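Local coordinates for protein xyloglucan-specific endo-beta-1,4-glucanase BoGH5A (Bacteroides ovatus, PDB 3ZMR) that hydrolyses internal beta-1,4-glucosidic bonds in the backbone of xyloglucan with retention of configuration, releasing xyloglucan oligosaccharides, at residues E276-Q281 with Q307-D312; T311-A316 with L333-Y338; K315-F320 with N382-N387. All coordinates share one frame; numbering follows the deposited sequence.

Contact 1 (E276-Q281 with Q307-D312). With EDO (1,2-ethanediol), chain J.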
loop_
_atom_site.group_PDB
_atom_site.type_symbol
_atom_site.label_atom_id
_atom_site.label_comp_id
_atom_site.label_asym_id
_atom_site.label_seq_id
_atom_site.Cartn_x
_atom_site.Cartn_y
_atom_site.Cartn_z
ATOM N N GLU A 276 4.350 16.593 6.702
ATOM C CA GLU A 276 5.145 16.533 5.476
ATOM C C GLU A 276 5.388 15.066 5.055
ATOM O O GLU A 276 5.201 14.706 3.888
ATOM C CB GLU A 276 6.483 17.263 5.651
ATOM C CG GLU A 276 7.460 17.064 4.519
ATOM C CD GLU A 276 8.810 17.716 4.745
ATOM O OE1 GLU A 276 9.181 17.944 5.909
ATOM O OE2 GLU A 276 9.530 17.965 3.759
ATOM N N ASN A 277 5.813 14.237 6.008
ATOM C CA ASN A 277 6.071 12.841 5.708
ATOM C C ASN A 277 4.823 12.113 5.161
ATOM O O ASN A 277 4.903 11.363 4.161
ATOM C CB ASN A 277 6.559 12.067 6.915
ATOM C CG ASN A 277 7.864 12.584 7.516
ATOM O OD1 ASN A 277 8.016 12.469 8.737
ATOM N ND2 ASN A 277 8.822 13.074 6.708
ATOM N N TYR A 278 3.669 12.319 5.802
ATOM C CA TYR A 278 2.421 11.702 5.301
ATOM C C TYR A 278 2.011 12.225 3.928
ATOM O O TYR A 278 1.554 11.465 3.072
ATOM C CB TYR A 278 1.291 11.819 6.308
ATOM C CG TYR A 278 1.549 11.112 7.611
ATOM C CD1 TYR A 278 1.753 9.743 7.675
ATOM C CD2 TYR A 278 1.604 11.835 8.800
ATOM C CE1 TYR A 278 1.996 9.111 8.876
ATOM C CE2 TYR A 278 1.831 11.210 10.018
ATOM C CZ TYR A 278 2.055 9.840 10.042
ATOM O OH TYR A 278 2.267 9.165 11.233
ATOM N N ARG A 279 2.170 13.523 3.709
ATOM C CA ARG A 279 1.846 14.112 2.419
ATOM C C ARG A 279 2.688 13.523 1.293
ATOM O O ARG A 279 2.162 13.145 0.226
ATOM C CB ARG A 279 1.974 15.650 2.480
ATOM C CG ARG A 279 1.725 16.324 1.132
ATOM C CD ARG A 279 1.550 17.839 1.250
ATOM N NE ARG A 279 2.603 18.431 2.077
ATOM C CZ ARG A 279 3.874 18.580 1.726
ATOM N NH1 ARG A 279 4.299 18.217 0.514
ATOM N NH2 ARG A 279 4.737 19.126 2.593
ATOM N N VAL A 280 3.984 13.415 1.531
ATOM C CA VAL A 280 4.885 12.961 0.504
ATOM C C VAL A 280 4.697 11.443 0.280
ATOM O O VAL A 280 4.681 10.966 -0.849
ATOM C CB VAL A 280 6.351 13.315 0.826
ATOM C CG1 VAL A 280 7.267 12.681 -0.201
ATOM C CG2 VAL A 280 6.534 14.831 0.859
ATOM N N GLN A 281 4.502 10.690 1.359
ATOM C CA GLN A 281 4.306 9.236 1.227
ATOM C C GLN A 281 2.961 8.903 0.565
ATOM O O GLN A 281 2.904 8.055 -0.335
ATOM C CB GLN A 281 4.468 8.541 2.571
ATOM C CG GLN A 281 4.262 7.040 2.523
ATOM C CD GLN A 281 2.847 6.631 2.842
ATOM O OE1 GLN A 281 2.151 7.261 3.644
ATOM N NE2 GLN A 281 2.440 5.530 2.247
ATOM N N GLN A 307 -0.094 1.525 -0.049
ATOM C CA GLN A 307 0.345 1.210 1.300
ATOM C C GLN A 307 0.135 2.333 2.298
ATOM O O GLN A 307 0.278 3.527 1.975
ATOM C CB GLN A 307 1.837 0.890 1.285
ATOM C CG GLN A 307 2.199 -0.399 0.565
ATOM C CD GLN A 307 1.869 -0.359 -0.905
ATOM O OE1 GLN A 307 2.239 0.591 -1.636
ATOM N NE2 GLN A 307 1.182 -1.389 -1.374
ATOM N N ALA A 308 -0.210 1.942 3.513
ATOM C CA ALA A 308 -0.143 2.866 4.650
ATOM C C ALA A 308 1.312 3.249 4.941
ATOM O O ALA A 308 2.242 2.551 4.529
ATOM C CB ALA A 308 -0.766 2.230 5.864
ATOM N N TYR A 309 1.485 4.362 5.639
ATOM C CA TYR A 309 2.807 4.819 6.050
ATOM C C TYR A 309 3.414 3.712 6.936
ATOM O O TYR A 309 2.772 3.265 7.876
ATOM C CB TYR A 309 2.712 6.145 6.797
ATOM C CG TYR A 309 4.060 6.821 6.977
ATOM C CD1 TYR A 309 4.903 6.469 8.025
ATOM C CD2 TYR A 309 4.501 7.798 6.087
ATOM C CE1 TYR A 309 6.148 7.059 8.169
ATOM C CE2 TYR A 309 5.741 8.419 6.244
ATOM C CZ TYR A 309 6.560 8.033 7.280
ATOM O OH TYR A 309 7.779 8.666 7.399
ATOM N N ASN A 310 4.649 3.278 6.618
ATOM C CA ASN A 310 5.287 2.190 7.386
ATOM C C ASN A 310 4.497 0.863 7.287
ATOM O O ASN A 310 4.737 -0.051 8.079
ATOM C CB ASN A 310 5.395 2.532 8.900
ATOM C CG ASN A 310 6.592 3.405 9.280
ATOM O OD1 ASN A 310 7.404 3.837 8.466
ATOM N ND2 ASN A 310 6.682 3.666 10.563
ATOM N N THR A 311 3.525 0.791 6.373
ATOM C CA THR A 311 2.453 -0.271 6.370
ATOM C C THR A 311 1.807 -0.443 7.775
ATOM O O THR A 311 1.316 -1.502 8.135
ATOM C CB THR A 311 2.893 -1.621 5.792
ATOM O OG1 THR A 311 3.997 -2.135 6.550
ATOM C CG2 THR A 311 3.247 -1.488 4.348
ATOM N N ASP A 312 1.769 0.642 8.543
ATOM C CA ASP A 312 1.310 0.548 9.939
ATOM C C ASP A 312 -0.193 0.763 10.034
ATOM O O ASP A 312 -0.726 1.741 9.494
ATOM C CB ASP A 312 2.026 1.595 10.797
ATOM C CG ASP A 312 1.593 1.562 12.230
ATOM O OD1 ASP A 312 2.006 0.621 12.935
ATOM O OD2 ASP A 312 0.807 2.419 12.655
HETATM C C1 EDO J . 4.271 -1.436 11.037
HETATM O O1 EDO J . 3.402 -1.653 12.172
HETATM C C2 EDO J . 4.266 -2.638 10.086
HETATM O O2 EDO J . 4.898 -3.760 10.721
#

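Contact 2 (T311-A316 with L333-Y338). With BGC (beta-D-glucopyranose), chain C; GLC (alpha-D-glucopyranose), chain L; EDO (1,2-ethanediol), chain J.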
loop_
_atom_site.group_PDB
_atom_site.type_symbol
_atom_site.label_atom_id
_atom_site.label_comp_id
_atom_site.label_asym_id
_atom_site.label_seq_id
_atom_site.Cartn_x
_atom_site.Cartn_y
_atom_site.Cartn_z
ATOM N N THR A 311 3.525 0.791 6.373
ATOM C CA THR A 311 2.453 -0.271 6.370
ATOM C C THR A 311 1.807 -0.443 7.775
ATOM O O THR A 311 1.316 -1.502 8.135
ATOM C CB THR A 311 2.893 -1.621 5.792
ATOM O OG1 THR A 311 3.997 -2.135 6.550
ATOM C CG2 THR A 311 3.247 -1.488 4.348
ATOM N N ASP A 312 1.769 0.642 8.543
ATOM C CA ASP A 312 1.310 0.548 9.939
ATOM C C ASP A 312 -0.193 0.763 10.034
ATOM O O ASP A 312 -0.726 1.741 9.494
ATOM C CB ASP A 312 2.026 1.595 10.797
ATOM C CG ASP A 312 1.593 1.562 12.230
ATOM O OD1 ASP A 312 2.006 0.621 12.935
ATOM O OD2 ASP A 312 0.807 2.419 12.655
ATOM N N VAL A 313 -0.876 -0.127 10.756
ATOM C CA VAL A 313 -2.322 -0.055 10.897
ATOM C C VAL A 313 -2.786 1.265 11.503
ATOM O O VAL A 313 -3.675 1.927 10.944
ATOM C CB VAL A 313 -2.887 -1.256 11.672
ATOM C CG1 VAL A 313 -4.390 -1.053 11.949
ATOM C CG2 VAL A 313 -2.659 -2.551 10.894
ATOM N N ALA A 314 -2.236 1.671 12.645
ATOM C CA ALA A 314 -2.728 2.891 13.288
ATOM C C ALA A 314 -2.475 4.112 12.394
ATOM O O ALA A 314 -3.300 5.019 12.328
ATOM C CB ALA A 314 -2.127 3.071 14.682
ATOM N N LYS A 315 -1.332 4.148 11.720
ATOM C CA LYS A 315 -1.039 5.243 10.790
ATOM C C LYS A 315 -1.958 5.245 9.560
ATOM O O LYS A 315 -2.216 6.303 8.961
ATOM C CB LYS A 315 0.439 5.293 10.403
ATOM C CG LYS A 315 1.365 5.691 11.556
ATOM C CD LYS A 315 2.829 5.601 11.177
ATOM C CE LYS A 315 3.735 6.041 12.307
ATOM N NZ LYS A 315 3.672 5.135 13.470
ATOM N N ALA A 316 -2.409 4.059 9.150
ATOM C CA ALA A 316 -3.405 3.986 8.061
ATOM C C ALA A 316 -4.681 4.706 8.486
ATOM O O ALA A 316 -5.200 5.590 7.793
ATOM C CB ALA A 316 -3.713 2.535 7.695
ATOM N N LEU A 333 -6.043 -1.184 0.114
ATOM C CA LEU A 333 -5.043 -0.726 1.085
ATOM C C LEU A 333 -4.232 -1.929 1.565
ATOM O O LEU A 333 -4.780 -3.036 1.745
ATOM C CB LEU A 333 -5.742 -0.114 2.310
ATOM C CG LEU A 333 -4.863 0.238 3.514
ATOM C CD1 LEU A 333 -3.924 1.378 3.173
ATOM C CD2 LEU A 333 -5.737 0.668 4.664
ATOM N N GLU A 334 -2.930 -1.704 1.802
ATOM C CA GLU A 334 -2.036 -2.700 2.410
ATOM C C GLU A 334 -1.438 -2.179 3.720
ATOM O O GLU A 334 -0.877 -1.090 3.770
ATOM C CB GLU A 334 -0.903 -3.077 1.455
ATOM C CG GLU A 334 0.119 -4.041 2.043
ATOM C CD GLU A 334 1.173 -4.497 1.071
ATOM O OE1 GLU A 334 1.291 -3.888 -0.041
ATOM O OE2 GLU A 334 1.909 -5.470 1.427
ATOM N N CYS A 335 -1.543 -3.024 4.750
ATOM C CA CYS A 335 -0.815 -2.895 5.998
ATOM C C CYS A 335 -0.072 -4.199 6.254
ATOM O O CYS A 335 -0.407 -5.247 5.679
ATOM C CB CYS A 335 -1.748 -2.633 7.178
ATOM S SG CYS A 335 -2.705 -1.092 7.048
ATOM N N HIS A 336 0.942 -4.127 7.116
ATOM C CA HIS A 336 1.611 -5.306 7.628
ATOM C C HIS A 336 1.319 -5.390 9.109
ATOM O O HIS A 336 0.990 -4.384 9.733
ATOM C CB HIS A 336 3.116 -5.255 7.337
ATOM C CG HIS A 336 3.464 -5.220 5.885
ATOM N ND1 HIS A 336 4.731 -4.953 5.422
ATOM C CD2 HIS A 336 2.704 -5.446 4.789
ATOM C CE1 HIS A 336 4.722 -4.998 4.100
ATOM N NE2 HIS A 336 3.501 -5.278 3.695
ATOM N N TYR A 337 1.473 -6.575 9.690
ATOM C CA TYR A 337 1.080 -6.754 11.108
ATOM C C TYR A 337 2.021 -7.759 11.766
ATOM O O TYR A 337 1.987 -8.950 11.464
ATOM C CB TYR A 337 -0.376 -7.220 11.250
ATOM C CG TYR A 337 -0.828 -7.177 12.685
ATOM C CD1 TYR A 337 -1.100 -5.969 13.320
ATOM C CD2 TYR A 337 -0.904 -8.343 13.437
ATOM C CE1 TYR A 337 -1.461 -5.939 14.652
ATOM C CE2 TYR A 337 -1.275 -8.331 14.764
ATOM C CZ TYR A 337 -1.560 -7.114 15.369
ATOM O OH TYR A 337 -1.927 -7.072 16.697
ATOM N N TYR A 338 2.827 -7.242 12.677
ATOM C CA TYR A 338 3.815 -8.051 13.414
ATOM C C TYR A 338 3.754 -7.850 14.939
ATOM O O TYR A 338 4.666 -8.246 15.656
ATOM C CB TYR A 338 5.214 -7.763 12.899
ATOM C CG TYR A 338 5.537 -8.321 11.534
ATOM C CD1 TYR A 338 5.706 -9.682 11.352
ATOM C CD2 TYR A 338 5.697 -7.488 10.430
ATOM C CE1 TYR A 338 6.053 -10.197 10.114
ATOM C CE2 TYR A 338 6.046 -7.993 9.197
ATOM C CZ TYR A 338 6.239 -9.350 9.039
ATOM O OH TYR A 338 6.634 -9.893 7.835
HETATM C C2 BGC C . 9.380 -6.059 5.419
HETATM C C3 BGC C . 10.068 -7.424 5.256
HETATM C C4 BGC C . 10.741 -7.893 6.542
HETATM C C5 BGC C . 9.639 -7.815 7.608
HETATM C C6 BGC C . 10.139 -8.337 8.944
HETATM C C1 BGC C . 8.510 -5.866 6.670
HETATM O O2 BGC C . 8.581 -5.804 4.265
HETATM O O3 BGC C . 11.047 -7.320 4.201
HETATM O O4 BGC C . 11.323 -9.214 6.350
HETATM O O5 BGC C . 9.178 -6.461 7.785
HETATM O O6 BGC C . 11.403 -7.700 9.199
HETATM C C1 GLC L . 8.545 -6.358 6.702
HETATM C C2 GLC L . 9.409 -6.270 5.449
HETATM C C3 GLC L . 10.160 -7.575 5.182
HETATM C C4 GLC L . 10.920 -7.930 6.465
HETATM C C5 GLC L . 9.992 -7.855 7.686
HETATM C C6 GLC L . 10.667 -8.217 9.006
HETATM O O2 GLC L . 8.597 -5.883 4.372
HETATM O O3 GLC L . 10.999 -7.481 4.009
HETATM O O4 GLC L . 11.379 -9.242 6.287
HETATM O O5 GLC L . 9.409 -6.575 7.785
HETATM O O6 GLC L . 10.488 -9.608 9.190
HETATM C C1 EDO J . 4.271 -1.436 11.037
HETATM O O1 EDO J . 3.402 -1.653 12.172
HETATM C C2 EDO J . 4.266 -2.638 10.086
HETATM O O2 EDO J . 4.898 -3.760 10.721
HETATM O O HOH W 1 0.752 -2.512 11.673
#

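Contact 3 (K315-F320 with N382-N387). With EDO (1,2-ethanediol), chain G.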
loop_
_atom_site.group_PDB
_atom_site.type_symbol
_atom_site.label_atom_id
_atom_site.label_comp_id
_atom_site.label_asym_id
_atom_site.label_seq_id
_atom_site.Cartn_x
_atom_site.Cartn_y
_atom_site.Cartn_z
ATOM N N LYS A 315 -1.332 4.148 11.720
ATOM C CA LYS A 315 -1.039 5.243 10.790
ATOM C C LYS A 315 -1.958 5.245 9.560
ATOM O O LYS A 315 -2.216 6.303 8.961
ATOM C CB LYS A 315 0.439 5.293 10.403
ATOM C CG LYS A 315 1.365 5.691 11.556
ATOM C CD LYS A 315 2.829 5.601 11.177
ATOM C CE LYS A 315 3.735 6.041 12.307
ATOM N NZ LYS A 315 3.672 5.135 13.470
ATOM N N ALA A 316 -2.409 4.059 9.150
ATOM C CA ALA A 316 -3.405 3.986 8.061
ATOM C C ALA A 316 -4.681 4.706 8.486
ATOM O O ALA A 316 -5.200 5.590 7.793
ATOM C CB ALA A 316 -3.713 2.535 7.695
ATOM N N VAL A 317 -5.197 4.311 9.639
ATOM C CA VAL A 317 -6.436 4.854 10.155
ATOM C C VAL A 317 -6.327 6.370 10.315
ATOM O O VAL A 317 -7.253 7.111 9.979
ATOM C CB VAL A 317 -6.805 4.183 11.493
ATOM C CG1 VAL A 317 -7.988 4.870 12.163
ATOM C CG2 VAL A 317 -7.127 2.702 11.280
ATOM N N ALA A 318 -5.187 6.843 10.823
ATOM C CA ALA A 318 -5.020 8.280 11.127
ATOM C C ALA A 318 -4.629 9.142 9.917
ATOM O O ALA A 318 -4.933 10.343 9.875
ATOM C CB ALA A 318 -3.995 8.457 12.254
ATOM N N HIS A 319 -3.916 8.568 8.950
ATOM C CA HIS A 319 -3.257 9.392 7.929
ATOM C C HIS A 319 -3.353 8.953 6.473
ATOM O O HIS A 319 -2.954 9.708 5.582
ATOM C CB HIS A 319 -1.762 9.543 8.264
ATOM C CG HIS A 319 -1.502 10.036 9.650
ATOM N ND1 HIS A 319 -1.717 11.341 10.016
ATOM C CD2 HIS A 319 -1.028 9.401 10.750
ATOM C CE1 HIS A 319 -1.399 11.489 11.290
ATOM N NE2 HIS A 319 -0.966 10.328 11.753
ATOM N N PHE A 320 -3.791 7.733 6.194
ATOM C CA PHE A 320 -3.841 7.268 4.806
ATOM C C PHE A 320 -4.955 8.007 4.082
ATOM O O PHE A 320 -6.074 8.121 4.616
ATOM C CB PHE A 320 -4.067 5.738 4.736
ATOM C CG PHE A 320 -4.402 5.252 3.349
ATOM C CD1 PHE A 320 -3.393 4.985 2.434
ATOM C CD2 PHE A 320 -5.719 5.059 2.953
ATOM C CE1 PHE A 320 -3.700 4.521 1.168
ATOM C CE2 PHE A 320 -6.027 4.581 1.704
ATOM C CZ PHE A 320 -5.020 4.366 0.807
ATOM N N ASN A 382 -11.862 -1.541 10.106
ATOM C CA ASN A 382 -13.275 -1.504 9.680
ATOM C C ASN A 382 -13.661 -0.202 9.002
ATOM O O ASN A 382 -14.551 -0.183 8.170
ATOM C CB ASN A 382 -14.252 -1.912 10.819
ATOM C CG ASN A 382 -14.397 -0.919 11.975
ATOM O OD1 ASN A 382 -13.757 0.101 12.082
ATOM N ND2 ASN A 382 -15.313 -1.274 12.895
ATOM N N VAL A 383 -12.974 0.889 9.337
ATOM C CA VAL A 383 -13.243 2.183 8.690
ATOM C C VAL A 383 -13.024 2.091 7.166
ATOM O O VAL A 383 -13.771 2.678 6.385
ATOM C CB VAL A 383 -12.437 3.332 9.329
ATOM C CG1 VAL A 383 -10.944 3.182 9.116
ATOM C CG2 VAL A 383 -12.909 4.670 8.792
ATOM N N PHE A 384 -12.014 1.331 6.749
ATOM C CA PHE A 384 -11.786 1.085 5.331
ATOM C C PHE A 384 -12.808 0.138 4.731
ATOM O O PHE A 384 -13.413 0.445 3.694
ATOM C CB PHE A 384 -10.330 0.595 5.095
ATOM C CG PHE A 384 -9.331 1.617 5.525
ATOM C CD1 PHE A 384 -9.173 2.773 4.805
ATOM C CD2 PHE A 384 -8.592 1.461 6.681
ATOM C CE1 PHE A 384 -8.327 3.780 5.231
ATOM C CE2 PHE A 384 -7.731 2.468 7.106
ATOM C CZ PHE A 384 -7.574 3.603 6.371
ATOM N N ILE A 385 -13.050 -0.980 5.415
ATOM C CA ILE A 385 -13.957 -2.000 4.900
ATOM C C ILE A 385 -15.349 -1.381 4.674
ATOM O O ILE A 385 -15.982 -1.595 3.644
ATOM C CB ILE A 385 -14.026 -3.230 5.838
ATOM C CG1 ILE A 385 -12.630 -3.871 5.995
ATOM C CG2 ILE A 385 -15.073 -4.243 5.369
ATOM C CD1 ILE A 385 -12.021 -4.346 4.684
ATOM N N ASN A 386 -15.799 -0.600 5.647
ATOM C CA ASN A 386 -17.130 0.039 5.571
ATOM C C ASN A 386 -17.201 1.171 4.542
ATOM O O ASN A 386 -18.288 1.520 4.067
ATOM C CB ASN A 386 -17.572 0.537 6.933
ATOM C CG ASN A 386 -17.954 -0.589 7.880
ATOM O OD1 ASN A 386 -18.410 -1.651 7.444
ATOM N ND2 ASN A 386 -17.769 -0.358 9.183
ATOM N N ASN A 387 -16.037 1.692 4.147
ATOM C CA ASN A 387 -15.895 2.602 3.021
ATOM C C ASN A 387 -15.655 1.902 1.692
ATOM O O ASN A 387 -15.284 2.556 0.699
ATOM C CB ASN A 387 -14.831 3.662 3.319
ATOM C CG ASN A 387 -15.367 4.840 4.125
ATOM O OD1 ASN A 387 -16.505 5.250 3.948
ATOM N ND2 ASN A 387 -14.515 5.438 4.944
HETATM C C1 EDO G . -0.836 7.605 13.747
HETATM O O1 EDO G . -0.683 6.432 14.536
HETATM C C2 EDO G . 0.046 8.778 14.187
HETATM O O2 EDO G . -0.737 9.930 14.499
#

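Contact 1 (E276-Q281 with Q307-D312)
Tyr-309 and Gln-281 carry this buried contact of the family 5 (beta/alpha)8 barrel. Helix 275-293 packs here on the loop that leaves strand 304-307 and leads to helix 313-319. Asn-277, Tyr-278 and Gln-281 all reach Tyr-309.

The aromatic part is an edge-to-face pair. The edge of the Tyr-278 ring points at the face of Tyr-309. The ring centroids are 5.0 Å apart and the planes stand at 68°. The closest atoms are Tyr-278 CE1 and Tyr-309 CG, at 3.6 Å. Tyr-309 CB points toward the helix, and CG, anti to the backbone N (chi1 -167°), lies beside Tyr-278 CE1. The ring of Tyr-278 is also stacked with His-319, so it has a second aromatic partner.

The packing part is made by Asn-277 and Gln-281. Asn-277 CB lies 3.6 Å from Tyr-309 OH. Its amide has polar partners of its own: ND2 donates to Pro-225 O and OD1 accepts from Thr-274 N. Gln-281 lays CB and CG beside Tyr-309 CD2. Its OE1 sits at the ring edge, 3.4 Å from Tyr-309 CD2. The Gln-281 amide plane is nearly perpendicular to the ring.

The polar part joins the helix to the end of a barrel strand. Asn-285 ND2, one turn further along the helix, binds Gln-307 O as well, so this carbonyl has two amide donors. The side chain of Gln-307 faces other partners, Thr-260 and Glu-334, and lies about 6 Å from that of the substrate-binding Asn-261. Across the contact, Gln-281 NE2 donates to Gln-307 O at 3.0 Å; the bond is bent, with 141° at the hydrogen, and the donor stands above the carbonyl plane.

Contact 2 (T311-A316 with L333-Y338)
Thr-311 lies against Cys-335 and His-336, and this is the tightly packed part of the contact. Thr-311 CG2 sits over the centre of the His-336 imidazole as a CH-pi contact, 3.8 Å from the ring centroid. CG2 is anti to the carbonyl carbon, and OG1 takes the crowded position between backbone N and carbonyl carbon (chi1 59°), where it donates to Asn-310 O. The backbones join here too. His-336 N donates to Thr-311 O at 2.8 Å.

The imidazole is held at its nitrogens. NE2 donates in the ring plane to Glu-334 OE2 at 2.8 Å, meeting the carboxylate from above its plane. ND1 is hydrogen-bonded to Glu-262, the probable proton donor. Arg-172 forms a salt bridge with Glu-334, consistent with a second shell that positions the histidine.

The start of helix 313-319 adds apolar packing. Ala-316 CB touches Cys-335 SG at 3.8 Å, and Val-313 CG2 meets Cys-335 CB at the same distance. Leu-333 CD2 approaches Ala-316 CB less closely, at 4.1 Å.

The other side is looser and wet. Asp-312, the N-cap, accepts from Lys-315 N through OD2. Its OD1 takes a hydrogen bond from O1 of an ethanediol, probably from the crystallisation liquor. A water bridges Val-313 N and His-336 O, accepting from the first and donating to the second, and also meets the ethanediol.

Tyr-338 lies beyond this wet side, next to the glucose, modelled as overlapping beta and alpha forms. Its OH is hydrogen-bonded to Glu-395, the inferred nucleophile. The arrangement belongs to a beta-alpha-beta unit of the barrel, whose second strand carries His-336 into the glucose-binding active site of this family 5 enzyme.

Contact 3 (K315-F320 with N382-N387)
Two helices on the outside of the (beta/alpha)8 barrel meet here, helix 313-319 and the short helix 382-386. Phe-384 is the main link between them. Its CG is anti to the carbonyl carbon (chi1 -61°), and the ring reaches Ala-316, Val-317 and Phe-320.

The rim of the Phe-384 ring meets backbone. CZ is 3.4 Å from Ala-316 O, which lies at the ring edge near its plane. This oxygen also accepts the backbone bond from Phe-320 N. CE2 is 4.0 Å from Val-317 N. Apolar side-chain packing adds to this, with Phe-384 CE2 4.1 Å from Ala-316 CB.

Phe-384 also meets Phe-320. CE1 lies 3.7 Å from Phe-320 CD2. The ring planes are 75° apart, but the approach is oblique and the centroids are 5.8 Å from each other. Both rings also touch Leu-333 of strand 331-337, so the inner side of the contact rests on the barrel wall.

The outer side is thinner. Val-317 CG2 meets Val-383 CG1 at 4.4 Å, and both valines are exposed. Val-383 CG1 also sits over one face of Phe-384, offset toward the rim.

No hydrogen bond crosses between the segments. The helix segments are inclined at 61°, and their axes come no nearer than 10.7 Å, a gap spanned by side chains. This is apolar packing, with the side chain of Ala-316 about 12 Å from that of Glu-262. It is part of the layer of helices that surrounds the strands of a TIM barrel.

All three contacts lie in the catalytic barrel and meet round helix 313-319 and the loop before it. Contacts 1 and 2 are buried; contact 3 is partly exposed on the outer helix layer. Contacts 1 and 2 share Thr-311 and Asp-312, while contacts 2 and 3 share Lys-315 and Ala-316. A bond from Gln-307 NE2 to Glu-334 OE1 joins the first two. Leu-333 of contact 2 packs on both phenylalanines of contact 3. Chemistry follows position: contact 2 joins apolar packing to a polar network that reaches the sugar, contact 1 mixes aromatic rings with an amide bond, and contact 3 is apolar between its segments.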